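Local coordinates for protein dihydroorotate dehydrogenase (Schistosoma mansoni, PDB 6UY4) that probably oxidises (S)-dihydroorotate to orotate with a quinone as electron acceptor, using bound FMN, in the de novo pathway to UMP, at residues A[47-52]-A[128-133]; A[240-245]-A[252-257]; A[266-271]-A[316-321]; A[276-281]-A[285-290]. All coordinates share one frame; numbering follows the deposited sequence.

Contact 1: residues A[47-52]-A[128-133]. With QLA (2-[(4-fluorophenyl)amino]-3-hydroxynaphthalene-1,4-dione), chain B.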
# COMPACT_ATOMS: atom_id res chain seq x y z
N GLU A 47 -9.94 13.79 -3.39
CA GLU A 47 -10.61 12.84 -2.51
C GLU A 47 -12.06 12.61 -2.93
O GLU A 47 -12.59 11.51 -2.72
CB GLU A 47 -10.55 13.33 -1.06
CG GLU A 47 -11.07 12.32 -0.04
CD GLU A 47 -10.83 12.76 1.39
OE1 GLU A 47 -10.13 13.77 1.59
OE2 GLU A 47 -11.34 12.09 2.31
N THR A 48 -12.70 13.61 -3.53
CA THR A 48 -14.06 13.43 -4.02
C THR A 48 -14.09 12.41 -5.15
O THR A 48 -14.96 11.52 -5.18
CB THR A 48 -14.64 14.77 -4.49
OG1 THR A 48 -14.60 15.71 -3.41
CG2 THR A 48 -16.07 14.59 -4.95
N ALA A 49 -13.15 12.52 -6.09
CA ALA A 49 -13.05 11.52 -7.15
C ALA A 49 -12.69 10.15 -6.60
O ALA A 49 -13.11 9.13 -7.14
CB ALA A 49 -12.03 11.97 -8.20
N HIS A 50 -11.91 10.12 -5.51
CA HIS A 50 -11.58 8.85 -4.87
C HIS A 50 -12.83 8.18 -4.31
O HIS A 50 -13.06 6.99 -4.53
CB HIS A 50 -10.54 9.07 -3.78
CG HIS A 50 -10.18 7.83 -3.02
ND1 HIS A 50 -9.70 6.70 -3.64
CD2 HIS A 50 -10.23 7.55 -1.70
CE1 HIS A 50 -9.47 5.77 -2.73
NE2 HIS A 50 -9.78 6.26 -1.54
N ASN A 51 -13.64 8.95 -3.57
CA ASN A 51 -14.88 8.40 -3.03
C ASN A 51 -15.81 7.93 -4.14
O ASN A 51 -16.53 6.93 -3.99
CB ASN A 51 -15.58 9.44 -2.16
CG ASN A 51 -14.75 9.84 -0.96
OD1 ASN A 51 -14.03 9.03 -0.39
ND2 ASN A 51 -14.85 11.11 -0.57
N LEU A 52 -15.82 8.64 -5.27
CA LEU A 52 -16.73 8.29 -6.36
C LEU A 52 -16.32 6.98 -7.03
O LEU A 52 -17.17 6.14 -7.33
CB LEU A 52 -16.79 9.42 -7.38
CG LEU A 52 -17.90 9.32 -8.42
CD1 LEU A 52 -19.26 9.29 -7.74
CD2 LEU A 52 -17.82 10.47 -9.41
N ILE A 128 -5.67 15.69 -0.16
CA ILE A 128 -5.20 14.97 -1.34
C ILE A 128 -5.04 15.96 -2.48
O ILE A 128 -5.96 16.75 -2.75
CB ILE A 128 -6.16 13.83 -1.75
CG1 ILE A 128 -6.16 12.71 -0.70
CG2 ILE A 128 -5.79 13.28 -3.11
CD1 ILE A 128 -7.08 11.57 -1.04
N PHE A 129 -3.89 15.93 -3.15
CA PHE A 129 -3.59 16.89 -4.21
C PHE A 129 -2.93 16.16 -5.37
O PHE A 129 -2.02 15.35 -5.17
CB PHE A 129 -2.67 18.00 -3.69
CG PHE A 129 -3.16 18.65 -2.43
CD1 PHE A 129 -4.06 19.69 -2.47
CD2 PHE A 129 -2.71 18.20 -1.19
CE1 PHE A 129 -4.52 20.28 -1.30
CE2 PHE A 129 -3.16 18.79 -0.02
CZ PHE A 129 -4.06 19.83 -0.08
N ARG A 130 -3.39 16.46 -6.58
CA ARG A 130 -2.83 15.86 -7.79
C ARG A 130 -1.65 16.69 -8.29
O ARG A 130 -1.68 17.92 -8.26
CB ARG A 130 -3.88 15.76 -8.89
CG ARG A 130 -5.15 15.01 -8.53
CD ARG A 130 -5.99 14.77 -9.78
NE ARG A 130 -7.29 14.19 -9.49
CZ ARG A 130 -8.43 14.89 -9.46
NH1 ARG A 130 -9.57 14.28 -9.18
NH2 ARG A 130 -8.42 16.19 -9.71
N TRP A 131 -0.62 15.99 -8.76
CA TRP A 131 0.51 16.61 -9.46
C TRP A 131 0.59 15.96 -10.83
O TRP A 131 1.44 15.11 -11.09
CB TRP A 131 1.82 16.45 -8.67
CG TRP A 131 2.94 17.33 -9.17
CD1 TRP A 131 2.88 18.21 -10.21
CD2 TRP A 131 4.27 17.40 -8.65
NE1 TRP A 131 4.10 18.83 -10.37
CE2 TRP A 131 4.97 18.35 -9.42
CE3 TRP A 131 4.94 16.76 -7.60
CZ2 TRP A 131 6.30 18.68 -9.18
CZ3 TRP A 131 6.26 17.09 -7.36
CH2 TRP A 131 6.93 18.04 -8.15
N THR A 132 -0.33 16.36 -11.71
CA THR A 132 -0.49 15.69 -13.00
C THR A 132 0.73 15.89 -13.90
O THR A 132 1.01 15.04 -14.76
CB THR A 132 -1.75 16.19 -13.70
OG1 THR A 132 -2.83 16.24 -12.76
CG2 THR A 132 -2.14 15.27 -14.85
N GLU A 133 1.47 16.99 -13.72
CA GLU A 133 2.64 17.25 -14.55
C GLU A 133 3.69 16.16 -14.40
O GLU A 133 4.49 15.94 -15.32
CB GLU A 133 3.23 18.62 -14.21
C1 QLA B . -8.67 8.35 -6.72
O1 QLA B . -8.68 7.45 -5.90
C2 QLA B . -9.57 8.25 -7.91
O2 QLA B . -10.40 7.22 -7.93
C3 QLA B . -9.50 9.23 -8.93
O3 QLA B . -8.75 11.40 -9.57
C4 QLA B . -10.32 7.79 -10.79
C5 QLA B . -9.34 6.81 -10.73
C6 QLA B . -9.50 5.60 -11.38
C7 QLA B . -10.66 5.39 -12.08
C8 QLA B . -11.66 6.32 -12.15
C9 QLA B . -11.49 7.53 -11.49
C10 QLA B . -8.69 10.47 -8.72
C11 QLA B . -7.81 10.55 -7.54
C12 QLA B . -6.97 11.65 -7.39
C13 QLA B . -6.14 11.74 -6.29
C14 QLA B . -6.13 10.73 -5.34
C15 QLA B . -6.95 9.63 -5.48
C16 QLA B . -7.79 9.53 -6.58
F1 QLA B . -10.83 4.20 -12.72
N1 QLA B . -10.15 9.02 -10.10
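Glu47 and Ile128 meet at the start of both segments, with their side chains crossing at about a right angle. The CD1 methyl of Ile128 lies 3.9 Å from Glu47 CB. Ile128 CG1 is anti to the carbonyl carbon (chi1 -68°), and this sends CD1 to the helix while CG2 goes to the inhibitor. That second branch touches the naphthoquinone: Ile128 CG2 is 3.4 Å from QLA C14. The carboxylate of Glu47 takes no part here. It forms salt bridges with Arg127 and Arg125.

Further along, Ala49 and Arg130 touch. Ala49 CB sits at the edge of the guanidinium, in its plane, 3.5 Å from Arg130 NH1. The same flat group grips one quinone oxygen with two bonds. Arg130 NE reaches QLA O3 at 3.1 Å and Arg130 NH1 reaches it at 3.0 Å, both moderately bent. NH1 also bonds to Val43 O, which helps fix the rotation of the group.

His50 takes the other carbonyl. Its CG is anti to the backbone N (chi1 177°), and His50 ND1 donates to QLA O1 at 2.6 Å with an angle of 137°. The oxygen lies near the ring plane. Phe92 packs edge-to-face with this ring. A weak bond runs from QLA O2 to Ala49 O.

The two segments thus line adjoining parts of the inhibitor pocket, consistent with the quinone site of class 2 enzymes. Helix 46-58 supplies one part. Strand 128-131, an outer strand of a four-stranded antiparallel sheet, supplies the other, with helices 29-42 and 355-360 beside Arg130.

Contact 2: residues A[240-245]-A[252-257]. With FMN (flavin mononucleotide), chain G.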
# COMPACT_ATOMS: atom_id res chain seq x y z
N LEU A 240 5.85 -6.31 7.21
CA LEU A 240 6.25 -5.02 7.74
C LEU A 240 6.49 -4.06 6.59
O LEU A 240 7.33 -4.32 5.72
CB LEU A 240 7.52 -5.16 8.60
CG LEU A 240 7.66 -4.17 9.75
CD1 LEU A 240 6.48 -4.29 10.70
CD2 LEU A 240 8.97 -4.40 10.49
N LYS A 241 5.74 -2.96 6.57
CA LYS A 241 5.83 -1.96 5.51
C LYS A 241 6.63 -0.77 6.03
O LYS A 241 6.26 -0.17 7.05
CB LYS A 241 4.44 -1.53 5.04
CG LYS A 241 4.45 -0.60 3.85
CD LYS A 241 3.03 -0.37 3.34
CE LYS A 241 3.02 0.54 2.12
NZ LYS A 241 1.64 0.71 1.59
N ILE A 242 7.70 -0.42 5.32
CA ILE A 242 8.62 0.62 5.77
C ILE A 242 8.56 1.80 4.81
O ILE A 242 7.92 1.75 3.76
CB ILE A 242 10.06 0.09 5.90
CG1 ILE A 242 10.64 -0.22 4.52
CG2 ILE A 242 10.10 -1.15 6.78
CD1 ILE A 242 12.08 -0.65 4.54
N SER A 243 9.24 2.88 5.19
CA SER A 243 9.42 4.15 4.50
C SER A 243 10.73 4.17 3.74
O SER A 243 11.73 3.60 4.20
CB SER A 243 9.40 5.30 5.51
OG SER A 243 9.67 6.54 4.87
N PRO A 244 10.77 4.80 2.56
CA PRO A 244 12.02 4.89 1.80
C PRO A 244 12.98 5.95 2.30
O PRO A 244 14.07 6.09 1.73
CB PRO A 244 11.52 5.22 0.39
CG PRO A 244 10.28 6.01 0.62
CD PRO A 244 9.64 5.42 1.84
N ASP A 245 12.61 6.70 3.34
CA ASP A 245 13.43 7.80 3.84
C ASP A 245 14.32 7.39 5.01
O ASP A 245 15.01 8.25 5.57
CB ASP A 245 12.53 8.96 4.26
CG ASP A 245 11.64 9.44 3.13
OD1 ASP A 245 12.07 9.36 1.96
OD2 ASP A 245 10.51 9.90 3.41
N LYS A 252 19.18 -0.94 8.41
CA LYS A 252 19.78 -2.19 8.86
C LYS A 252 19.16 -2.66 10.17
O LYS A 252 18.97 -3.86 10.38
CB LYS A 252 21.29 -2.01 9.02
CG LYS A 252 22.02 -1.72 7.72
CD LYS A 252 23.50 -1.46 7.96
CE LYS A 252 24.22 -1.14 6.66
NZ LYS A 252 25.68 -0.91 6.87
N ASP A 253 18.84 -1.72 11.07
CA ASP A 253 18.23 -2.09 12.34
C ASP A 253 16.86 -2.71 12.13
O ASP A 253 16.51 -3.70 12.80
CB ASP A 253 18.13 -0.86 13.25
CG ASP A 253 19.49 -0.38 13.73
OD1 ASP A 253 20.50 -1.04 13.41
OD2 ASP A 253 19.54 0.65 14.43
N ILE A 254 16.06 -2.15 11.22
CA ILE A 254 14.74 -2.71 10.94
C ILE A 254 14.87 -4.13 10.40
O ILE A 254 14.15 -5.04 10.82
CB ILE A 254 13.97 -1.80 9.96
CG1 ILE A 254 13.70 -0.44 10.60
CG2 ILE A 254 12.67 -2.46 9.53
CD1 ILE A 254 13.00 0.53 9.68
N VAL A 255 15.82 -4.34 9.48
CA VAL A 255 16.01 -5.67 8.91
C VAL A 255 16.48 -6.65 9.99
O VAL A 255 16.04 -7.81 10.02
CB VAL A 255 17.01 -5.61 7.74
CG1 VAL A 255 17.39 -7.01 7.28
CG2 VAL A 255 16.41 -4.81 6.59
N GLU A 256 17.37 -6.20 10.88
CA GLU A 256 17.89 -7.09 11.92
C GLU A 256 16.77 -7.58 12.83
O GLU A 256 16.65 -8.78 13.09
CB GLU A 256 18.97 -6.37 12.72
CG GLU A 256 19.40 -7.12 13.97
CD GLU A 256 20.45 -6.38 14.76
OE1 GLU A 256 21.06 -5.43 14.22
OE2 GLU A 256 20.67 -6.73 15.94
N VAL A 257 15.95 -6.65 13.34
CA VAL A 257 14.85 -7.03 14.22
C VAL A 257 13.85 -7.91 13.48
O VAL A 257 13.31 -8.87 14.05
CB VAL A 257 14.18 -5.77 14.81
CG1 VAL A 257 12.94 -6.15 15.60
CG2 VAL A 257 15.16 -5.01 15.68
N1 FMN G . -0.18 3.15 2.58
C2 FMN G . -0.54 2.45 3.71
O2 FMN G . 0.20 1.57 4.15
N3 FMN G . -1.73 2.73 4.35
C4 FMN G . -2.57 3.71 3.86
O4 FMN G . -3.63 3.96 4.43
C4A FMN G . -2.21 4.42 2.72
N5 FMN G . -3.04 5.40 2.23
C5A FMN G . -2.69 6.10 1.09
C6 FMN G . -3.54 7.09 0.60
C7 FMN G . -3.19 7.80 -0.54
C7M FMN G . -4.10 8.86 -1.07
C8 FMN G . -1.99 7.52 -1.19
C8M FMN G . -1.61 8.29 -2.42
C9 FMN G . -1.14 6.53 -0.69
C9A FMN G . -1.49 5.82 0.45
N10 FMN G . -0.66 4.83 0.94
C10 FMN G . -1.02 4.13 2.08
C1' FMN G . 0.64 4.51 0.27
C2' FMN G . 0.44 3.47 -0.82
O2' FMN G . -0.20 2.33 -0.28
C3' FMN G . 1.77 3.04 -1.43
O3' FMN G . 2.65 2.66 -0.40
C4' FMN G . 2.41 4.15 -2.25
O4' FMN G . 1.44 5.06 -2.71
C5' FMN G . 3.11 3.52 -3.45
O5' FMN G . 3.49 4.51 -4.38
P FMN G . 2.81 4.50 -5.83
O1P FMN G . 3.44 5.59 -6.65
O2P FMN G . 3.00 3.15 -6.49
O3P FMN G . 1.34 4.79 -5.67
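This is a buried, purely apolar contact between a strand of the parallel barrel sheet and the helix that follows it. Ile254 of helix 248-259 points at strand 238-242 and meets two of its residues. Its CG2 methyl makes both contacts. Ile254 CG2 is 4.0 Å from Ile242 CG2 and 4.3 Å from Leu240 CD2. Ile254 CG2 is anti to the backbone N, which aims this branch at the strand. The side chains of Ile242 and Ile254 cross obliquely.

Leu240 and Ile242 are two residues apart, so both face the helix. Lys241 between them faces the other way, into the barrel. Its chain is fully extended, with chi1 at -174° and the later torsions also near 180°. This carries NZ to the flavin mononucleotide. Lys241 NZ bonds to FMN O2 at 3.1 Å, to FMN N1 at 3.2 Å and to FMN O3' at 3.0 Å. A weaker bond goes to FMN O2'. The ammonium therefore spans the pyrimidine edge of the flavin and its ribityl chain. A positive charge here would be expected to stabilise negative charge near N1 and O2 in the reduced flavin.

The helix is flanked on the same layer by Val318 of helix 305-321 and Leu222 of helix 215-230. Alternation of helix-facing and barrel-facing residues is characteristic of the beta-alpha-beta units of a TIM barrel, here with the inner face of the strand serving the FMN site.

Contact 3: residues A[266-271]-A[316-321]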
# COMPACT_ATOMS: atom_id res chain seq x y z
N ASP A 266 7.41 -12.42 8.36
CA ASP A 266 7.28 -13.26 7.18
C ASP A 266 7.60 -12.55 5.88
O ASP A 266 7.80 -13.22 4.86
CB ASP A 266 5.86 -13.83 7.10
CG ASP A 266 5.52 -14.71 8.29
OD1 ASP A 266 6.25 -15.69 8.53
OD2 ASP A 266 4.54 -14.40 8.99
N GLY A 267 7.66 -11.22 5.87
CA GLY A 267 7.94 -10.49 4.65
C GLY A 267 7.90 -9.00 4.92
O GLY A 267 7.46 -8.55 5.99
N MET A 268 8.36 -8.24 3.94
CA MET A 268 8.42 -6.79 4.04
C MET A 268 7.87 -6.15 2.78
O MET A 268 7.88 -6.75 1.70
CB MET A 268 9.86 -6.30 4.30
CG MET A 268 10.43 -6.73 5.64
SD MET A 268 12.08 -6.06 5.92
CE MET A 268 11.75 -4.30 5.77
N ILE A 269 7.40 -4.92 2.93
CA ILE A 269 6.84 -4.13 1.84
C ILE A 269 7.66 -2.85 1.72
O ILE A 269 7.75 -2.08 2.68
CB ILE A 269 5.35 -3.82 2.06
CG1 ILE A 269 4.53 -5.11 2.05
CG2 ILE A 269 4.85 -2.86 1.00
CD1 ILE A 269 3.05 -4.89 2.26
N ILE A 270 8.25 -2.64 0.55
CA ILE A 270 9.11 -1.48 0.29
C ILE A 270 8.61 -0.81 -0.98
O ILE A 270 8.71 -1.40 -2.07
CB ILE A 270 10.59 -1.87 0.15
CG1 ILE A 270 11.07 -2.63 1.39
CG2 ILE A 270 11.44 -0.64 -0.08
CD1 ILE A 270 11.01 -4.14 1.26
N SER A 271 8.07 0.40 -0.86
CA SER A 271 7.95 1.12 0.40
C SER A 271 6.68 1.97 0.42
O SER A 271 5.79 1.78 -0.41
CB SER A 271 9.17 2.01 0.64
OG SER A 271 9.31 2.97 -0.39
N ARG A 316 16.24 -2.54 -3.24
CA ARG A 316 17.48 -3.24 -3.57
C ARG A 316 18.41 -3.32 -2.36
O ARG A 316 19.17 -4.29 -2.23
CB ARG A 316 18.17 -2.54 -4.74
CG ARG A 316 19.35 -3.31 -5.32
CD ARG A 316 19.91 -2.64 -6.57
NE ARG A 316 18.94 -2.62 -7.67
CZ ARG A 316 18.32 -1.53 -8.10
NH1 ARG A 316 18.56 -0.35 -7.53
NH2 ARG A 316 17.46 -1.60 -9.11
N LYS A 317 18.35 -2.34 -1.46
CA LYS A 317 19.15 -2.40 -0.24
C LYS A 317 18.61 -3.46 0.71
O LYS A 317 19.36 -4.30 1.21
CB LYS A 317 19.17 -1.03 0.44
CG LYS A 317 20.03 0.01 -0.25
CD LYS A 317 20.08 1.31 0.56
CE LYS A 317 20.99 2.34 -0.09
N VAL A 318 17.30 -3.43 0.98
CA VAL A 318 16.70 -4.37 1.93
C VAL A 318 16.89 -5.80 1.45
O VAL A 318 17.18 -6.70 2.25
CB VAL A 318 15.22 -4.02 2.15
CG1 VAL A 318 14.55 -5.07 3.03
CG2 VAL A 318 15.08 -2.64 2.77
N SER A 319 16.72 -6.04 0.15
CA SER A 319 16.91 -7.39 -0.39
C SER A 319 18.33 -7.89 -0.15
O SER A 319 18.54 -9.09 -0.00
CB SER A 319 16.57 -7.41 -1.88
OG SER A 319 16.64 -8.73 -2.39
N ALA A 320 19.31 -6.98 -0.11
CA ALA A 320 20.68 -7.38 0.17
C ALA A 320 20.89 -7.65 1.66
O ALA A 320 21.64 -8.55 2.03
CB ALA A 320 21.65 -6.31 -0.32
N LEU A 321 20.22 -6.87 2.52
CA LEU A 321 20.39 -7.05 3.96
C LEU A 321 19.71 -8.33 4.44
O LEU A 321 20.21 -9.00 5.35
CB LEU A 321 19.85 -5.84 4.71
CG LEU A 321 20.49 -4.50 4.35
CD1 LEU A 321 19.85 -3.37 5.15
CD2 LEU A 321 21.99 -4.55 4.59
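Met268 leaves strand 267-270 with its CB pointing toward helix 305-321. CG is anti to the carbonyl carbon (chi1 -66°), and CB and CG serve to carry the thioether outward. The sulfur is the first atom to meet the helix: Met268 SD lies 3.9 Å from Val318 CG1. The chain then bends at chi3 (57°), which keeps the end methyl close to the same branch, with Met268 CE 4.0 Å from Val318 CG1. The two side chains meet at a slant.

This is a strand-to-helix layer contact in the TIM barrel. Met268 and Ile270 are two apart on the strand, so both look outward to the helices. Ile269 between them lies on the other side of the strand, beside Lys241.

Ile270 completes the contact from further along. Its CD1 methyl is 4.1 Å from Val318 CG1, so one methyl of the valine receives both strand residues. Val318 CG1 is anti to the backbone N, which sets that branch before the strand. Ile242 of the adjacent strand touches both Met268 and Ile270, and Leu251 of helix 248-259 packs on Val318. At the strand's C-terminal end comes Ser271, an FMN-binding residue preceded by a cis peptide bond.

Contact 4: residues A[276-281]-A[285-290]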
# COMPACT_ATOMS: atom_id res chain seq x y z
N THR A 276 7.39 15.16 1.14
CA THR A 276 7.46 16.13 0.06
C THR A 276 8.20 17.37 0.51
O THR A 276 8.11 17.79 1.66
CB THR A 276 6.06 16.52 -0.42
OG1 THR A 276 5.44 17.37 0.56
CG2 THR A 276 5.20 15.28 -0.60
N THR A 277 8.95 17.97 -0.42
CA THR A 277 9.60 19.24 -0.14
C THR A 277 8.62 20.39 -0.33
O THR A 277 7.48 20.20 -0.77
CB THR A 277 10.82 19.43 -1.04
OG1 THR A 277 10.40 19.51 -2.41
CG2 THR A 277 11.79 18.26 -0.88
N TYR A 278 9.07 21.59 0.01
CA TYR A 278 8.21 22.77 -0.15
C TYR A 278 7.95 23.06 -1.62
O TYR A 278 6.81 23.35 -2.01
CB TYR A 278 8.85 23.97 0.53
CG TYR A 278 8.07 25.26 0.37
CD1 TYR A 278 6.97 25.53 1.17
CD2 TYR A 278 8.44 26.21 -0.57
CE1 TYR A 278 6.25 26.71 1.03
CE2 TYR A 278 7.73 27.39 -0.72
CZ TYR A 278 6.64 27.63 0.08
OH TYR A 278 5.94 28.80 -0.06
N GLU A 279 8.98 22.97 -2.46
CA GLU A 279 8.81 23.25 -3.88
C GLU A 279 7.90 22.22 -4.55
O GLU A 279 7.08 22.57 -5.40
CB GLU A 279 10.17 23.30 -4.58
CG GLU A 279 11.09 24.42 -4.10
CD GLU A 279 11.76 24.10 -2.77
OE1 GLU A 279 11.77 22.92 -2.38
OE2 GLU A 279 12.28 25.04 -2.13
N GLU A 280 8.04 20.95 -4.16
CA GLU A 280 7.18 19.92 -4.72
C GLU A 280 5.73 20.08 -4.25
O GLU A 280 4.81 19.66 -4.95
CB GLU A 280 7.70 18.53 -4.36
CG GLU A 280 9.03 18.18 -5.01
CD GLU A 280 9.66 16.94 -4.41
OE1 GLU A 280 9.33 16.60 -3.25
OE2 GLU A 280 10.49 16.30 -5.09
N ALA A 281 5.53 20.69 -3.09
CA ALA A 281 4.18 20.83 -2.55
C ALA A 281 3.44 22.02 -3.15
O ALA A 281 2.24 21.94 -3.40
CB ALA A 281 4.24 20.94 -1.02
N GLY A 285 -0.46 22.30 -5.06
CA GLY A 285 -1.44 22.81 -4.14
C GLY A 285 -1.35 22.27 -2.73
O GLY A 285 -2.17 22.65 -1.88
N ALA A 286 -0.39 21.38 -2.45
CA ALA A 286 -0.23 20.86 -1.10
C ALA A 286 0.26 21.92 -0.13
O ALA A 286 0.04 21.79 1.08
CB ALA A 286 0.73 19.67 -1.11
N ALA A 287 0.93 22.96 -0.62
CA ALA A 287 1.41 24.05 0.20
C ALA A 287 0.95 25.38 -0.39
O ALA A 287 0.90 25.52 -1.62
CB ALA A 287 2.94 24.03 0.31
N PRO A 288 0.61 26.37 0.45
CA PRO A 288 0.65 26.28 1.91
C PRO A 288 -0.58 25.60 2.51
O PRO A 288 -1.55 25.35 1.80
CB PRO A 288 0.71 27.75 2.33
CG PRO A 288 -0.07 28.45 1.27
CD PRO A 288 0.21 27.71 -0.01
N ILE A 289 -0.52 25.30 3.80
CA ILE A 289 -1.63 24.69 4.52
C ILE A 289 -2.51 25.82 5.06
O ILE A 289 -2.00 26.69 5.78
CB ILE A 289 -1.14 23.78 5.65
CG1 ILE A 289 -0.17 22.74 5.10
CG2 ILE A 289 -2.32 23.10 6.33
CD1 ILE A 289 0.42 21.83 6.16
N PRO A 290 -3.81 25.84 4.74
CA PRO A 290 -4.66 26.94 5.23
C PRO A 290 -4.78 26.96 6.74
O PRO A 290 -5.36 26.06 7.35
CB PRO A 290 -6.02 26.64 4.56
CG PRO A 290 -5.98 25.18 4.26
CD PRO A 290 -4.55 24.87 3.93
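Ala281 meets Ala286 and Ala287 through backbone bonds and through methyl packing. The polar part centres on one carbonyl. Ala281 O receives Ala286 N at 2.9 Å, with a bent angle of 121°, and Ala287 N at 3.2 Å, with an angle of 145°. Both bonds are weak. Gly285 N also lies 3.2 Å from Ala281 O. The chain therefore curls round this oxygen as it leaves the helix. Gly285 has a positive phi, a conformation that suits glycine.

The apolar part is made by three small methyls. Ala281 CB lies 3.7 Å from Ala286 CB and 3.6 Å from Ala287 CB. It thus meets both loop residues at once, and Tyr299 packs on Ala281 and Ala287. Tyr278 adds a lesser contact: Tyr278 CE1 is 4.3 Å from Ala287 CB, which approaches the ring obliquely. Tyr278 CG is anti to the backbone N (chi1 177°), and this brings the ring round to the loop.

The whole unit is a short helix, 278-282, with the following loop turned back against its end. It belongs to the excursion between strand 267-270 and helix 305-321 of the barrel. The start of the helix is closed by a capping box. Glu280 N donates to Thr277 OG1 at 3.3 Å, and Thr277 N donates back to Glu280 OE1 at 3.2 Å, on the anti side of the carboxylate and tilted out of its plane.

On the loop side, a cis peptide bond joins Ala287 to Pro288. Ala286 O accepts a bond from Arg140, and the Ala286 methyl packs on Phe129 and Val138.

How the contacts relate
From the N terminus, contact 1 comes first. It closes a 75-residue loop and ties helix 46-58 to the small antiparallel sheet. Contact 2 follows in series and closes a six-residue connection, mostly the first turn of the helix, between a barrel strand and its helix. Contact 3 closes 44 residues and joins the neighbouring strand to helix 305-321. Contact 4, nested inside that span, closes only three residues at the end of helix 278-282. Contacts 2 and 3 touch through the paired strands 238-242 and 267-270. Contacts 1 and 4 also touch: Phe129 packs on Gly285 and Ala286, and Trp131 on Glu280. Contact 1 lies across the chain's centre from contacts 2 and 3.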